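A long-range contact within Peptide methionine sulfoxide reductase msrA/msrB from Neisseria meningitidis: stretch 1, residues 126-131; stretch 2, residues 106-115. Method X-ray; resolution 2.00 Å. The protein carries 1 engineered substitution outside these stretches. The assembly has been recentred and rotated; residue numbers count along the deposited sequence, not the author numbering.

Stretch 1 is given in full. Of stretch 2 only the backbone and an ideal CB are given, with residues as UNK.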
# COMPACT_ATOMS: atom_id res chain seq x y z
N VAL A 126 4.74 12.60 -4.83
CA VAL A 126 5.28 12.65 -3.48
C VAL A 126 5.33 11.29 -2.77
O VAL A 126 5.52 11.22 -1.56
CB VAL A 126 4.50 13.65 -2.59
CG1 VAL A 126 4.53 15.03 -3.21
CG2 VAL A 126 3.06 13.18 -2.40
N VAL A 127 5.16 10.22 -3.54
CA VAL A 127 5.20 8.86 -2.99
C VAL A 127 6.58 8.53 -2.42
O VAL A 127 7.60 8.76 -3.08
CB VAL A 127 4.85 7.82 -4.09
CG1 VAL A 127 4.95 6.40 -3.53
CG2 VAL A 127 3.45 8.09 -4.63
N GLU A 128 6.62 8.00 -1.20
CA GLU A 128 7.89 7.62 -0.57
C GLU A 128 8.44 6.35 -1.21
O GLU A 128 7.70 5.50 -1.69
CB GLU A 128 7.69 7.39 0.95
CG GLU A 128 7.31 8.64 1.72
CD GLU A 128 7.21 8.44 3.22
OE1 GLU A 128 6.91 7.32 3.68
OE2 GLU A 128 7.41 9.42 3.96
N ASN A 129 9.77 6.24 -1.22
CA ASN A 129 10.48 5.09 -1.79
C ASN A 129 11.68 4.87 -0.87
O ASN A 129 12.71 5.52 -1.02
CB ASN A 129 10.97 5.42 -3.21
CG ASN A 129 11.77 4.28 -3.83
OD1 ASN A 129 11.79 3.16 -3.32
ND2 ASN A 129 12.42 4.57 -4.95
N GLU A 130 11.54 3.96 0.09
CA GLU A 130 12.62 3.72 1.03
C GLU A 130 12.53 2.34 1.67
O GLU A 130 11.49 1.68 1.59
CB GLU A 130 12.60 4.82 2.11
CG GLU A 130 11.40 4.76 3.02
CD GLU A 130 11.27 5.99 3.90
OE1 GLU A 130 10.70 5.87 5.01
OE2 GLU A 130 11.74 7.07 3.49
N PRO A 131 13.61 1.89 2.32
CA PRO A 131 13.60 0.57 2.96
C PRO A 131 12.49 0.43 4.00
O PRO A 131 12.07 1.42 4.60
CB PRO A 131 14.98 0.49 3.62
CG PRO A 131 15.82 1.45 2.83
CD PRO A 131 14.87 2.60 2.61
N UNK A 106 15.60 -3.36 -5.15
CA UNK A 106 14.29 -2.90 -5.59
C UNK A 106 14.11 -1.39 -5.59
O UNK A 106 13.16 -0.87 -6.19
CB UNK A 106 13.21 -3.53 -4.70
N UNK A 107 15.03 -0.68 -4.94
CA UNK A 107 14.94 0.78 -4.88
C UNK A 107 14.96 1.40 -6.28
O UNK A 107 14.13 2.26 -6.60
CB UNK A 107 16.09 1.35 -4.04
N UNK A 108 15.92 0.98 -7.10
CA UNK A 108 16.05 1.51 -8.45
C UNK A 108 14.84 1.16 -9.30
O UNK A 108 14.39 1.96 -10.12
CB UNK A 108 17.33 0.98 -9.11
N UNK A 109 14.29 -0.03 -9.11
CA UNK A 109 13.12 -0.44 -9.88
C UNK A 109 11.93 0.45 -9.54
O UNK A 109 11.18 0.87 -10.42
CB UNK A 109 12.78 -1.91 -9.61
N UNK A 110 11.75 0.72 -8.25
CA UNK A 110 10.65 1.56 -7.78
C UNK A 110 10.80 2.99 -8.28
O UNK A 110 9.82 3.60 -8.71
CB UNK A 110 10.58 1.54 -6.25
N UNK A 111 12.02 3.53 -8.23
CA UNK A 111 12.27 4.90 -8.69
C UNK A 111 11.98 5.06 -10.19
O UNK A 111 11.45 6.08 -10.62
CB UNK A 111 13.72 5.29 -8.40
N UNK A 112 12.34 4.05 -10.98
CA UNK A 112 12.10 4.09 -12.42
C UNK A 112 10.60 4.08 -12.69
O UNK A 112 10.12 4.76 -13.61
CB UNK A 112 12.78 2.91 -13.12
N UNK A 113 9.86 3.31 -11.90
CA UNK A 113 8.41 3.24 -12.06
C UNK A 113 7.79 4.59 -11.74
O UNK A 113 6.84 5.03 -12.39
CB UNK A 113 7.81 2.15 -11.17
N UNK A 114 8.31 5.25 -10.71
CA UNK A 114 7.79 6.56 -10.32
C UNK A 114 8.12 7.60 -11.39
O UNK A 114 7.30 8.48 -11.69
CB UNK A 114 8.36 6.99 -8.97
N UNK A 115 9.31 7.51 -11.98
CA UNK A 115 9.70 8.46 -13.01
C UNK A 115 8.72 8.36 -14.18
O UNK A 115 8.32 9.38 -14.74
CB UNK A 115 11.14 8.20 -13.47

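Stretch 2 is helical and runs antiparallel to strand 128-131, at an angle of 177° and with a closest axial approach of 8.7 Å. Stretch 1 offers it chiefly the side chain of Asn129 and, further along, the apolar side chain of Val127.

Position 106 points its CB sideways and has nothing of stretch 1 within 5.5 Å, so almost any residue would suit. It is Glu106, whose side chain stays clear of stretch 1.

At position 107 the CB is also sideways, 4.7 Å from Asn129 OD1, but the carbonyl of Asn129 lies within range of a long side chain. Lysine, arginine or glutamine could reach it, while a short residue would leave it alone. The residue is Lys107. Its chain is extended through chi3 and turns at chi4 (p), bringing NZ to 3.3 Å from Asn129 O in a weak hydrogen bond. The backbone contributes as well: Asn129 ND2 donates to Lys107 O at 3.3 Å, nearly linear at 177° but weak. That carbonyl already accepts the helical bond from the amide of position 111, so it serves two donors.

Positions 108 and 109, pointing away and sideways, meet no part of stretch 1 and set no demand; they are Ala108 and Val109.

The CB of position 110 points toward stretch 1 and lies 3.6 Å from Asn129 OD1. A small or medium aliphatic residue would pack here, and a donor could address the oxygen. The deposited Ile110 takes the apolar course: its CG2 sits 3.4 Å from Asn129 OD1, which finds no hydrogen-bond partner in the model.

Position 111 has its CB sideways, 3.8 Å from Asn129 ND2. Alanine or serine would fit readily beside the amide; glycine would also leave room but is less favourable within a helix, though larger side chains might turn outward. It is Ala111, whose CB makes this contact; Ala111 N, 3.5 Å from Asn129 ND2, is a second donor and forms no bond with it.

Position 112 points away and position 113 is out of reach, so stretch 1 constrains neither; both are alanine, Ala112 and Ala113.

Position 114 points toward stretch 1, yet its ideal CB has no neighbour there within 5.5 Å. The gap calls for a longer apolar side chain, with leucine, methionine or isoleucine plausible opposite Val127. Leu114 (chi1 m, chi2 t) spans it, placing CD2 4.0 Å from Val127 CB and CD1 4.2 Å from Asn129 CB.

Position 115 is out of reach and favours no particular residue; Lys115 extends fully, clear of stretch 1.

Stretch 2 106-115: EKAVIAAALK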
# COMPACT_ATOMS: atom_id res chain seq x y z
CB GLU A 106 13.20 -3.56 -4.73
CG GLU A 106 13.24 -5.08 -4.78
CD GLU A 106 12.15 -5.75 -3.98
OE1 GLU A 106 11.93 -5.35 -2.81
OE2 GLU A 106 11.51 -6.68 -4.51
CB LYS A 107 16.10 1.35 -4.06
CG LYS A 107 15.93 2.83 -3.73
CD LYS A 107 17.19 3.42 -3.12
CE LYS A 107 16.93 4.83 -2.62
NZ LYS A 107 15.93 4.82 -1.51
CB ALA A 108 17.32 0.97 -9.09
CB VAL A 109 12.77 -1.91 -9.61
CG1 VAL A 109 11.49 -2.28 -10.35
CG2 VAL A 109 13.90 -2.80 -10.08
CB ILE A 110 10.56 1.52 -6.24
CG1 ILE A 110 10.29 0.08 -5.79
CG2 ILE A 110 9.47 2.47 -5.75
CD1 ILE A 110 10.35 -0.11 -4.29
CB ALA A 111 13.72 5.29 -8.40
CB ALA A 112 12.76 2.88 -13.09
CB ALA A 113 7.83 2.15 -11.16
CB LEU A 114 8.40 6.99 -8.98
CG LEU A 114 7.84 6.29 -7.74
CD1 LEU A 114 8.64 6.68 -6.53
CD2 LEU A 114 6.39 6.66 -7.55
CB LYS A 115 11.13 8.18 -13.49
CG LYS A 115 11.63 9.18 -14.52
CD LYS A 115 13.10 8.94 -14.88
CE LYS A 115 13.64 10.06 -15.77
NZ LYS A 115 15.05 9.84 -16.16
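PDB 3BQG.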